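Local atomic coordinates of purine phosphoribosyltransferase (Pyrococcus horikoshii, PDB entry 1VDM), a protein that probably transfers phosphoribosyl groups to or from purine bases, acting as a type I phosphoribosyltransferase. Residues I15-A19 / R43-L48; G32-G37 / I88-V92; K54-K59 / V72-H78; M121-T125 / R135-W139. All blocks are in the same frame, centred on the assembly; numbering follows the deposited sequence.

Contact 1 of 4, residues I15-A19 / R43-L48; sequences IFALA and RLSHIL
Arg43 NH1 is held by a salt bridge to OD1 of Asp12, one turn before Phe16 on helix 8-23, and, consistent with this grip, the guanidinium lies against the Phe16 ring. The two planes stand 80° apart, with CZ of Phe16 at the edge of the guanidinium, 3.5 Å from Arg43 NH2. NH1 lies equally close to Phe16 CE2, so both terminal nitrogens of the arginine border the end of the ring. The arginine arrives there by bending at chi2 and chi3, and its CB lies 3.8 Å from Ile15 CD1. Deeper in, the contact is purely apolar. Ile15 CG2, anti to the backbone N, touches both Ile47 CD1 at 3.7 Å and Leu44 CD2 at 3.9 Å. Ile47 CD1 also meets Phe16 CE1, while its other branch, CG2, sits 3.7 Å from Ala19 CB. Leu48 CD2 closes the far end against the carbonyl of Ala19. The helix segments cross at -49° with their axes 10.2 Å apart, and the contact residues Ile15 and Ala19, like Arg43 and Ile47, recur every four positions, consistent with ridges-into-grooves packing. Beyond the pair, Phe16 stacks on Phe16 of a third subunit. No hydrogen bond passes between the segments: helices 8-23 and 38-47 adhere mainly through apolar side chains, and the guanidinium of Arg43 is balanced by Asp12. That carboxylate probably also eases the approach of Arg13 of the third subunit to Arg43.

Contact 2 of 4, residues G32-G37 / I88-V92; sequences GVARGG and IVDDV
The carboxylates of Asp90 and Asp91 both meet segment 32-37 through oxygen-to-carbon contacts. Asp90 OD1 comes 3.0 Å from Val33 CB, a tight approach that also brings it near CG1, while Asp91 OD2 lies 3.6 Å from Gly36 CA. Asp91 has its CG between the backbone N and the carbonyl carbon (chi1 50°), which turns OD1 back toward the N-H of Val92 in a weak bond of 2.8 Å. With an alanine here, the Val92 N-H would probably lack its side-chain acceptor and a gap would open beside Gly36. Below the acids the chains run as parallel strands: Val33 N donates to Val89 O at 3.0 Å, with the N-H nearly straight at 172°, and Gly32 CA adds a C-H contact to the same oxygen. Val33 CG2 meets Ile88 CG2 at 3.7 Å. Past Val33 the chain loops through a cis peptide between Ala34 and Arg35, then returns so that Gly37 CA lies 3.7 Å from Asp90 CA. The acidic pair after a hydrophobic strand matches the PRPP-binding motif of type I phosphoribosyltransferases, and the loop opposite probably corresponds to the one that in relatives holds pyrophosphate. Segment 32-37 offers neither carboxylate a hydrogen-bond donor; the loop is seated by backbone and carbon contacts, consistent with acids that serve a substrate pocket.

Contact 3 of 4, residues K54-K59 / V72-H78; sequences KVIDVK and VITIPIH
Asp57 and Thr74 lie side by side and point the same way, and Lys59 crosses Thr74 obliquely and reaches the ends of both. Its NZ bonds Thr74 OG1 at 2.7 Å and makes a salt bridge to Asp57 OD1 at 2.8 Å, reaching that oxygen from above, 60° out of the carboxylate plane. The lysine chain is bent at chi2, chi3 and chi4 and runs back toward Asp57. A leucine in its place would probably strip the threonine hydroxyl and the carboxylate of their common partner, with a weak, long ion pair to Arg35 remaining for Asp57. Beneath this trio lies a classic beta bulge: Thr74 and Ile75 both face Asp57, each N-H bonding weakly to Asp57 O, and Asp57 N answers with a bond to Ile75 O (2.8 Å) in the carbonyl plane. Ile75 CB also packs on Asp57 CB. Beyond the bulge, Lys59 and Val72 form a regular hydrogen-bonded pair, Val72 N to Lys59 O being 2.8 Å. At the other end Ile77 crosses Ile56, its CG2 lying 3.7 Å from Ile56 CB, and Lys54 NZ meets His78 O at 3.1 Å from above the carbonyl plane. His78 itself bonds NE2 to NE2 with His78 of a second subunit. The hairpin 53-61/70-73 forms one edge of the central sheet: strand 53-61 is bonded on its other side to strand 29-33, and helix 97-107 packs against Ile56, Val58 and Ile73.

Contact 4 of 4, residues M121-T125 / R135-W139; sequences MKPWT and RTEKW
A small parallel sheet, 92-93/120-121/134-135, ends here in two turns, in what is probably the hood that in type I phosphoribosyltransferases lies over the purine base. Met121 pairs with Arg135, and Thr136 N reaches Met121 O in a weak bond of 3.4 Å. After it, Lys122 to Thr125 form a type I beta turn, while Thr136 OG1 accepts from Lys138 N at 3.1 Å in an ST turn. Side chains then interleave. Met121 lies alongside Arg135, its CE 3.4 Å from Arg135 NE, and Pro123 CG rests over one face of the same guanidinium, offset toward the rim. Trp124 takes Lys122 CB on one face; at its edge, near the ring plane, CH2 meets Glu137 O at 3.6 Å. Asp94 holds Lys122 by a salt bridge and accepts from Trp124 NE1. The lysine, extended beyond CG, runs past the carbonyls of Thr136 and Lys138, CG lying 3.1 Å from Thr136 O. At its tip one water accepts from Lys122 NZ and donates to Glu137 O, each at 3.0 Å.

Contacts 2 and 3 share the central sheet, their centres 11 Å apart: Gly32 N lies 2.9 Å from Lys54 O and Ala34 N lies 3.0 Å from Ile56 O, both probable hydrogen bonds between strands 29-33 and 53-61. Contact 1 packs against this sheet, Leu44 CD1 touching Val89 CG2 of contact 2 at 3.7 Å. Contact 4 meets contact 2 where Val92 CG2 approaches Met121 N, whereas contacts 3 and 4 lie on opposite sides of the chain's centre, their centres about 24 Å apart. Contact 2, with its probable PRPP motif, touches all three others and probably borders the active site; contact 4, 16 Å away between centres, is probably part of the hood above it.

Contact 1 of 4, residues I15-A19 / R43-L48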
loop_
_atom_site.group_PDB
_atom_site.type_symbol
_atom_site.label_atom_id
_atom_site.label_comp_id
_atom_site.label_asym_id
_atom_site.label_seq_id
_atom_site.Cartn_x
_atom_site.Cartn_y
_atom_site.Cartn_z
ATOM N N ILE G 15 21.073 -9.595 24.067
ATOM C CA ILE G 15 21.208 -10.720 23.152
ATOM C C ILE G 15 22.242 -10.422 22.072
ATOM O O ILE G 15 22.997 -11.305 21.682
ATOM C CB ILE G 15 19.865 -11.055 22.477
ATOM C CG1 ILE G 15 18.910 -11.660 23.499
ATOM C CG2 ILE G 15 20.082 -12.030 21.321
ATOM C CD1 ILE G 15 17.556 -11.989 22.919
ATOM N N PHE G 16 22.275 -9.180 21.595
ATOM C CA PHE G 16 23.238 -8.798 20.564
ATOM C C PHE G 16 24.660 -8.877 21.099
ATOM O O PHE G 16 25.576 -9.308 20.387
ATOM C CB PHE G 16 22.946 -7.383 20.019
ATOM C CG PHE G 16 21.954 -7.365 18.875
ATOM C CD1 PHE G 16 22.231 -8.042 17.683
ATOM C CD2 PHE G 16 20.725 -6.706 18.998
ATOM C CE1 PHE G 16 21.291 -8.069 16.626
ATOM C CE2 PHE G 16 19.783 -6.727 17.950
ATOM C CZ PHE G 16 20.072 -7.413 16.763
ATOM N N ALA G 17 24.836 -8.473 22.355
ATOM C CA ALA G 17 26.145 -8.509 23.004
ATOM C C ALA G 17 26.618 -9.955 23.147
ATOM O O ALA G 17 27.772 -10.279 22.877
ATOM C CB ALA G 17 26.065 -7.840 24.372
ATOM N N LEU G 18 25.716 -10.826 23.571
ATOM C CA LEU G 18 26.049 -12.227 23.736
ATOM C C LEU G 18 26.448 -12.815 22.393
ATOM O O LEU G 18 27.423 -13.554 22.298
ATOM C CB LEU G 18 24.848 -12.988 24.317
ATOM C CG LEU G 18 24.460 -12.562 25.736
ATOM C CD1 LEU G 18 23.066 -13.075 26.094
ATOM C CD2 LEU G 18 25.500 -13.092 26.719
ATOM N N ALA G 19 25.688 -12.484 21.354
ATOM C CA ALA G 19 25.961 -12.979 20.006
ATOM C C ALA G 19 27.400 -12.719 19.587
ATOM O O ALA G 19 28.096 -13.639 19.171
ATOM C CB ALA G 19 25.015 -12.333 19.008
ATOM N N ARG G 43 16.194 -16.006 19.131
ATOM C CA ARG G 43 16.925 -14.870 18.597
ATOM C C ARG G 43 18.375 -15.235 18.262
ATOM O O ARG G 43 18.872 -14.879 17.189
ATOM C CB ARG G 43 16.879 -13.701 19.580
ATOM C CG ARG G 43 15.580 -12.907 19.532
ATOM C CD ARG G 43 15.868 -11.444 19.219
ATOM N NE ARG G 43 16.705 -11.341 18.024
ATOM C CZ ARG G 43 17.409 -10.269 17.690
ATOM N NH1 ARG G 43 17.380 -9.192 18.459
ATOM N NH2 ARG G 43 18.158 -10.283 16.597
ATOM N N LEU G 44 19.048 -15.953 19.160
ATOM C CA LEU G 44 20.431 -16.354 18.910
ATOM C C LEU G 44 20.522 -17.349 17.746
ATOM O O LEU G 44 21.517 -17.380 17.017
ATOM C CB LEU G 44 21.057 -16.964 20.172
ATOM C CG LEU G 44 21.440 -15.999 21.300
ATOM C CD1 LEU G 44 21.888 -16.799 22.524
ATOM C CD2 LEU G 44 22.546 -15.057 20.843
ATOM N N SER G 45 19.486 -18.165 17.575
ATOM C CA SER G 45 19.470 -19.129 16.479
ATOM C C SER G 45 19.521 -18.380 15.144
ATOM O O SER G 45 20.211 -18.796 14.217
ATOM C CB SER G 45 18.207 -19.983 16.530
ATOM O OG SER G 45 18.201 -20.916 15.466
ATOM N N HIS G 46 18.783 -17.275 15.064
ATOM C CA HIS G 46 18.730 -16.439 13.870
ATOM C C HIS G 46 20.025 -15.640 13.692
ATOM O O HIS G 46 20.665 -15.718 12.648
ATOM C CB HIS G 46 17.542 -15.468 13.957
ATOM C CG HIS G 46 16.208 -16.113 13.737
ATOM N ND1 HIS G 46 15.741 -16.451 12.486
ATOM C CD2 HIS G 46 15.238 -16.480 14.611
ATOM C CE1 HIS G 46 14.542 -16.997 12.596
ATOM N NE2 HIS G 46 14.214 -17.026 13.874
ATOM N N ILE G 47 20.407 -14.884 14.723
ATOM C CA ILE G 47 21.608 -14.050 14.697
ATOM C C ILE G 47 22.915 -14.784 14.396
ATOM O O ILE G 47 23.860 -14.184 13.889
ATOM C CB ILE G 47 21.800 -13.303 16.033
ATOM C CG1 ILE G 47 20.540 -12.517 16.385
ATOM C CG2 ILE G 47 22.972 -12.341 15.924
ATOM C CD1 ILE G 47 20.664 -11.714 17.664
ATOM N N LEU G 48 22.980 -16.072 14.704
ATOM C CA LEU G 48 24.203 -16.827 14.466
ATOM C C LEU G 48 24.189 -17.706 13.211
ATOM O O LEU G 48 24.882 -18.725 13.157
ATOM C CB LEU G 48 24.524 -17.688 15.689
ATOM C CG LEU G 48 24.841 -16.942 16.988
ATOM C CD1 LEU G 48 25.027 -17.952 18.103
ATOM C CD2 LEU G 48 26.094 -16.096 16.821
#

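Contact 2 of 4, residues G32-G37 / I88-V92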
loop_
_atom_site.group_PDB
_atom_site.type_symbol
_atom_site.label_atom_id
_atom_site.label_comp_id
_atom_site.label_asym_id
_atom_site.label_seq_id
_atom_site.Cartn_x
_atom_site.Cartn_y
_atom_site.Cartn_z
ATOM N N GLY G 32 17.725 -24.404 23.988
ATOM C CA GLY G 32 17.006 -23.416 24.761
ATOM C C GLY G 32 16.238 -24.048 25.900
ATOM O O GLY G 32 15.502 -25.019 25.701
ATOM N N VAL G 33 16.424 -23.505 27.100
ATOM C CA VAL G 33 15.707 -23.945 28.290
ATOM C C VAL G 33 14.363 -23.225 28.434
ATOM O O VAL G 33 14.281 -22.007 28.526
ATOM C CB VAL G 33 16.589 -23.657 29.506
ATOM C CG1 VAL G 33 15.938 -24.218 30.769
ATOM C CG2 VAL G 33 17.953 -24.295 29.321
ATOM N N ALA G 34 13.281 -24.026 28.407
ATOM C CA ALA G 34 11.950 -23.441 28.524
ATOM C C ALA G 34 11.658 -22.984 29.956
ATOM O O ALA G 34 12.187 -23.502 30.929
ATOM C CB ALA G 34 10.927 -24.494 28.096
ATOM N N ARG G 35 10.809 -21.944 30.060
ATOM C CA ARG G 35 10.245 -21.347 28.856
ATOM C C ARG G 35 10.942 -20.034 28.499
ATOM O O ARG G 35 11.062 -19.647 27.344
ATOM C CB ARG G 35 8.757 -21.092 29.103
ATOM C CG ARG G 35 8.046 -22.314 29.684
ATOM C CD ARG G 35 6.847 -22.741 28.829
ATOM N NE ARG G 35 6.570 -24.169 29.008
ATOM C CZ ARG G 35 5.611 -24.507 29.889
ATOM N NH1 ARG G 35 4.960 -23.568 30.553
ATOM N NH2 ARG G 35 5.302 -25.794 30.068
ATOM N N GLY G 36 11.371 -19.315 29.553
ATOM C CA GLY G 36 12.031 -18.035 29.329
ATOM C C GLY G 36 13.248 -18.179 28.413
ATOM O O GLY G 36 13.580 -17.307 27.621
ATOM N N GLY G 37 13.947 -19.318 28.573
ATOM C CA GLY G 37 15.132 -19.557 27.758
ATOM C C GLY G 37 14.842 -19.359 26.268
ATOM O O GLY G 37 15.703 -18.980 25.486
ATOM N N ILE G 88 24.099 -23.700 25.661
ATOM C CA ILE G 88 22.797 -23.752 26.313
ATOM C C ILE G 88 22.374 -22.327 26.619
ATOM O O ILE G 88 23.134 -21.557 27.210
ATOM C CB ILE G 88 22.868 -24.582 27.607
ATOM C CG1 ILE G 88 23.200 -26.033 27.249
ATOM C CG2 ILE G 88 21.547 -24.510 28.365
ATOM C CD1 ILE G 88 23.344 -26.958 28.435
ATOM N N VAL G 89 21.167 -21.975 26.187
ATOM C CA VAL G 89 20.641 -20.633 26.385
ATOM C C VAL G 89 19.466 -20.642 27.340
ATOM O O VAL G 89 18.521 -21.411 27.177
ATOM C CB VAL G 89 20.191 -20.011 25.048
ATOM C CG1 VAL G 89 19.766 -18.564 25.262
ATOM C CG2 VAL G 89 21.323 -20.098 24.037
ATOM N N ASP G 90 19.540 -19.775 28.342
ATOM C CA ASP G 90 18.502 -19.667 29.354
ATOM C C ASP G 90 18.420 -18.193 29.725
ATOM O O ASP G 90 19.361 -17.443 29.477
ATOM C CB ASP G 90 18.890 -20.532 30.559
ATOM C CG ASP G 90 17.734 -20.765 31.520
ATOM O OD1 ASP G 90 16.597 -21.027 31.048
ATOM O OD2 ASP G 90 17.973 -20.704 32.756
ATOM N N ASP G 91 17.303 -17.767 30.302
ATOM C CA ASP G 91 17.138 -16.348 30.626
ATOM C C ASP G 91 17.973 -15.900 31.836
ATOM O O ASP G 91 18.549 -14.820 31.863
ATOM C CB ASP G 91 15.644 -16.023 30.828
ATOM C CG ASP G 91 14.988 -17.004 31.800
ATOM O OD1 ASP G 91 15.607 -18.030 32.087
ATOM O OD2 ASP G 91 13.854 -16.756 32.211
ATOM N N VAL G 92 18.006 -16.750 32.878
ATOM C CA VAL G 92 18.778 -16.375 34.058
ATOM C C VAL G 92 19.167 -17.583 34.914
ATOM O O VAL G 92 18.453 -18.570 35.025
ATOM C CB VAL G 92 17.946 -15.397 34.890
ATOM C CG1 VAL G 92 16.679 -16.087 35.391
ATOM C CG2 VAL G 92 18.751 -14.909 36.080
#

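Contact 3 of 4, residues K54-K59 / V72-H78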
loop_
_atom_site.group_PDB
_atom_site.type_symbol
_atom_site.label_atom_id
_atom_site.label_comp_id
_atom_site.label_asym_id
_atom_site.label_seq_id
_atom_site.Cartn_x
_atom_site.Cartn_y
_atom_site.Cartn_z
ATOM N N LYS G 54 17.416 -26.753 19.538
ATOM C CA LYS G 54 16.800 -27.864 20.245
ATOM C C LYS G 54 16.138 -27.316 21.509
ATOM O O LYS G 54 16.677 -26.421 22.164
ATOM C CB LYS G 54 17.844 -28.928 20.587
ATOM C CG LYS G 54 18.247 -29.763 19.383
ATOM C CD LYS G 54 19.217 -30.873 19.745
ATOM C CE LYS G 54 19.507 -31.756 18.534
ATOM N NZ LYS G 54 18.272 -32.399 17.996
ATOM N N VAL G 55 14.958 -27.830 21.834
ATOM C CA VAL G 55 14.248 -27.360 23.011
ATOM C C VAL G 55 14.147 -28.395 24.124
ATOM O O VAL G 55 13.850 -29.569 23.885
ATOM C CB VAL G 55 12.830 -26.895 22.646
ATOM C CG1 VAL G 55 12.069 -26.501 23.900
ATOM C CG2 VAL G 55 12.911 -25.718 21.691
ATOM N N ILE G 56 14.412 -27.950 25.348
ATOM C CA ILE G 56 14.311 -28.823 26.508
ATOM C C ILE G 56 13.478 -28.114 27.571
ATOM O O ILE G 56 13.585 -26.900 27.741
ATOM C CB ILE G 56 15.707 -29.176 27.085
ATOM C CG1 ILE G 56 15.569 -30.341 28.070
ATOM C CG2 ILE G 56 16.324 -27.957 27.766
ATOM C CD1 ILE G 56 16.877 -31.041 28.402
ATOM N N ASP G 57 12.628 -28.869 28.259
ATOM C CA ASP G 57 11.788 -28.306 29.315
ATOM C C ASP G 57 11.964 -29.143 30.574
ATOM O O ASP G 57 11.684 -30.344 30.581
ATOM C CB ASP G 57 10.308 -28.302 28.898
ATOM C CG ASP G 57 9.456 -27.332 29.725
ATOM O OD1 ASP G 57 8.262 -27.149 29.382
ATOM O OD2 ASP G 57 9.974 -26.750 30.708
ATOM N N VAL G 58 12.450 -28.504 31.631
ATOM C CA VAL G 58 12.658 -29.182 32.903
ATOM C C VAL G 58 11.674 -28.626 33.923
ATOM O O VAL G 58 11.522 -27.413 34.057
ATOM C CB VAL G 58 14.096 -28.979 33.414
ATOM C CG1 VAL G 58 14.293 -29.731 34.715
ATOM C CG2 VAL G 58 15.089 -29.466 32.371
ATOM N N LYS G 59 10.999 -29.516 34.636
ATOM C CA LYS G 59 10.029 -29.079 35.631
ATOM C C LYS G 59 10.279 -29.742 36.986
ATOM O O LYS G 59 10.861 -30.814 37.084
ATOM C CB LYS G 59 8.631 -29.439 35.126
ATOM C CG LYS G 59 7.744 -28.204 34.948
ATOM C CD LYS G 59 6.733 -28.375 33.813
ATOM C CE LYS G 59 7.050 -27.483 32.607
ATOM N NZ LYS G 59 6.601 -28.137 31.380
ATOM N N VAL G 72 11.412 -33.454 36.371
ATOM C CA VAL G 72 10.647 -34.189 35.367
ATOM C C VAL G 72 10.786 -33.458 34.036
ATOM O O VAL G 72 10.304 -32.334 33.882
ATOM C CB VAL G 72 9.148 -34.257 35.731
ATOM C CG1 VAL G 72 8.346 -34.802 34.551
ATOM C CG2 VAL G 72 8.953 -35.139 36.954
ATOM N N ILE G 73 11.445 -34.101 33.078
ATOM C CA ILE G 73 11.663 -33.505 31.766
ATOM C C ILE G 73 10.428 -33.536 30.872
ATOM O O ILE G 73 10.118 -34.556 30.257
ATOM C CB ILE G 73 12.835 -34.196 31.049
ATOM C CG1 ILE G 73 14.111 -34.007 31.877
ATOM C CG2 ILE G 73 13.015 -33.615 29.655
ATOM C CD1 ILE G 73 15.374 -34.516 31.218
ATOM N N THR G 74 9.737 -32.395 30.812
ATOM C CA THR G 74 8.522 -32.215 30.012
ATOM C C THR G 74 8.792 -32.401 28.519
ATOM O O THR G 74 8.158 -33.224 27.861
ATOM C CB THR G 74 7.928 -30.796 30.215
ATOM O OG1 THR G 74 8.204 -30.342 31.544
ATOM C CG2 THR G 74 6.418 -30.803 29.983
ATOM N N ILE G 75 9.724 -31.608 27.996
ATOM C CA ILE G 75 10.103 -31.670 26.591
ATOM C C ILE G 75 11.570 -32.073 26.498
ATOM O O ILE G 75 12.460 -31.317 26.887
ATOM C CB ILE G 75 9.923 -30.307 25.906
ATOM C CG1 ILE G 75 8.475 -29.838 26.053
ATOM C CG2 ILE G 75 10.306 -30.413 24.435
ATOM C CD1 ILE G 75 8.223 -28.461 25.486
ATOM N N PRO G 76 11.841 -33.276 25.976
ATOM C CA PRO G 76 13.209 -33.777 25.840
ATOM C C PRO G 76 13.907 -33.334 24.564
ATOM O O PRO G 76 13.291 -32.763 23.666
ATOM C CB PRO G 76 13.010 -35.281 25.857
ATOM C CG PRO G 76 11.770 -35.420 25.040
ATOM C CD PRO G 76 10.870 -34.319 25.595
ATOM N N ILE G 77 15.205 -33.600 24.504
ATOM C CA ILE G 77 15.996 -33.292 23.328
ATOM C C ILE G 77 16.539 -34.642 22.887
ATOM O O ILE G 77 16.796 -35.509 23.722
ATOM C CB ILE G 77 17.164 -32.320 23.644
ATOM C CG1 ILE G 77 18.019 -32.861 24.789
ATOM C CG2 ILE G 77 16.614 -30.945 23.980
ATOM C CD1 ILE G 77 19.186 -31.967 25.137
ATOM N N HIS G 78 16.691 -34.837 21.582
ATOM C CA HIS G 78 17.193 -36.109 21.076
ATOM C C HIS G 78 18.358 -35.962 20.102
ATOM O O HIS G 78 18.844 -34.857 19.872
ATOM C CB HIS G 78 16.052 -36.890 20.422
ATOM C CG HIS G 78 15.110 -37.518 21.402
ATOM N ND1 HIS G 78 15.506 -38.492 22.294
ATOM C CD2 HIS G 78 13.787 -37.326 21.619
ATOM C CE1 HIS G 78 14.467 -38.874 23.016
ATOM N NE2 HIS G 78 13.412 -38.181 22.627
#

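Contact 4 of 4, residues M121-T125 / R135-W139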
loop_
_atom_site.group_PDB
_atom_site.type_symbol
_atom_site.label_atom_id
_atom_site.label_comp_id
_atom_site.label_asym_id
_atom_site.label_seq_id
_atom_site.Cartn_x
_atom_site.Cartn_y
_atom_site.Cartn_z
ATOM N N MET G 121 22.305 -13.493 35.815
ATOM C CA MET G 121 22.630 -14.510 36.806
ATOM C C MET G 121 22.543 -13.903 38.192
ATOM O O MET G 121 22.674 -12.689 38.365
ATOM C CB MET G 121 24.044 -15.065 36.602
ATOM C CG MET G 121 25.156 -14.138 37.076
ATOM S SD MET G 121 26.300 -14.906 38.271
ATOM C CE MET G 121 26.643 -13.504 39.328
ATOM N N LYS G 122 22.315 -14.759 39.178
ATOM C CA LYS G 122 22.237 -14.319 40.562
ATOM C C LYS G 122 23.468 -14.868 41.290
ATOM O O LYS G 122 23.842 -16.029 41.107
ATOM C CB LYS G 122 20.920 -14.794 41.172
ATOM C CG LYS G 122 19.737 -14.010 40.609
ATOM C CD LYS G 122 18.405 -14.634 40.940
ATOM C CE LYS G 122 17.269 -13.692 40.585
ATOM N NZ LYS G 122 15.951 -14.239 40.995
ATOM N N PRO G 123 24.121 -14.024 42.107
ATOM C CA PRO G 123 25.326 -14.310 42.897
ATOM C C PRO G 123 25.520 -15.711 43.480
ATOM O O PRO G 123 26.629 -16.247 43.470
ATOM C CB PRO G 123 25.281 -13.242 43.986
ATOM C CG PRO G 123 24.675 -12.083 43.283
ATOM C CD PRO G 123 23.543 -12.726 42.504
ATOM N N TRP G 124 24.449 -16.308 43.978
ATOM C CA TRP G 124 24.545 -17.614 44.606
ATOM C C TRP G 124 24.449 -18.841 43.725
ATOM O O TRP G 124 24.763 -19.945 44.172
ATOM C CB TRP G 124 23.467 -17.731 45.677
ATOM C CG TRP G 124 22.122 -17.344 45.186
ATOM C CD1 TRP G 124 21.293 -18.088 44.405
ATOM C CD2 TRP G 124 21.455 -16.095 45.411
ATOM N NE1 TRP G 124 20.147 -17.382 44.126
ATOM C CE2 TRP G 124 20.220 -16.154 44.732
ATOM C CE3 TRP G 124 21.782 -14.930 46.121
ATOM C CZ2 TRP G 124 19.307 -15.092 44.740
ATOM C CZ3 TRP G 124 20.876 -13.874 46.129
ATOM C CH2 TRP G 124 19.652 -13.963 45.442
ATOM N N THR G 125 24.015 -18.660 42.482
ATOM C CA THR G 125 23.862 -19.776 41.549
ATOM C C THR G 125 24.997 -20.804 41.626
ATOM O O THR G 125 26.150 -20.461 41.885
ATOM C CB THR G 125 23.787 -19.263 40.104
ATOM O OG1 THR G 125 23.543 -20.364 39.224
ATOM C CG2 THR G 125 25.093 -18.601 39.712
ATOM N N ARG G 135 23.490 -8.878 36.426
ATOM C CA ARG G 135 23.721 -9.478 37.719
ATOM C C ARG G 135 22.880 -8.768 38.761
ATOM O O ARG G 135 22.881 -7.550 38.873
ATOM C CB ARG G 135 25.206 -9.328 38.056
ATOM C CG ARG G 135 25.563 -9.958 39.404
ATOM C CD ARG G 135 26.898 -9.435 39.948
ATOM N NE ARG G 135 27.711 -10.537 40.469
ATOM C CZ ARG G 135 27.993 -10.528 41.785
ATOM N NH1 ARG G 135 27.533 -9.555 42.554
ATOM N NH2 ARG G 135 28.740 -11.503 42.309
ATOM N N THR G 136 22.093 -9.568 39.471
ATOM C CA THR G 136 21.168 -9.016 40.457
ATOM C C THR G 136 20.745 -10.059 41.484
ATOM O O THR G 136 20.890 -11.261 41.259
ATOM C CB THR G 136 19.877 -8.463 39.775
ATOM O OG1 THR G 136 19.054 -7.811 40.752
ATOM C CG2 THR G 136 19.077 -9.599 39.138
ATOM N N GLU G 137 20.223 -9.592 42.613
ATOM C CA GLU G 137 19.749 -10.496 43.655
ATOM C C GLU G 137 18.222 -10.450 43.698
ATOM O O GLU G 137 17.577 -11.318 44.291
ATOM C CB GLU G 137 20.330 -10.097 45.013
ATOM C CG GLU G 137 21.847 -10.285 45.122
ATOM C CD GLU G 137 22.397 -9.911 46.500
ATOM O OE1 GLU G 137 23.632 -10.019 46.702
ATOM O OE2 GLU G 137 21.597 -9.508 47.379
ATOM N N LYS G 138 17.651 -9.438 43.050
ATOM C CA LYS G 138 16.207 -9.270 43.008
ATOM C C LYS G 138 15.547 -10.255 42.059
ATOM O O LYS G 138 16.222 -10.961 41.301
ATOM C CB LYS G 138 15.849 -7.857 42.563
ATOM C CG LYS G 138 16.339 -6.757 43.478
ATOM C CD LYS G 138 15.717 -5.437 43.069
ATOM C CE LYS G 138 16.235 -4.291 43.907
ATOM N NZ LYS G 138 15.673 -2.996 43.432
ATOM N N TRP G 139 14.220 -10.318 42.116
ATOM C CA TRP G 139 13.489 -11.188 41.210
ATOM C C TRP G 139 13.335 -10.395 39.908
ATOM O O TRP G 139 12.985 -9.203 39.925
ATOM C CB TRP G 139 12.119 -11.560 41.778
ATOM C CG TRP G 139 11.274 -12.348 40.813
ATOM C CD1 TRP G 139 10.354 -11.851 39.933
ATOM C CD2 TRP G 139 11.302 -13.766 40.602
ATOM N NE1 TRP G 139 9.808 -12.870 39.186
ATOM C CE2 TRP G 139 10.371 -14.056 39.576
ATOM C CE3 TRP G 139 12.023 -14.821 41.176
ATOM C CZ2 TRP G 139 10.141 -15.355 39.116
ATOM C CZ3 TRP G 139 11.794 -16.116 40.716
ATOM C CH2 TRP G 139 10.859 -16.369 39.695
HETATM O O HOH W 1 15.414 -13.285 43.826
#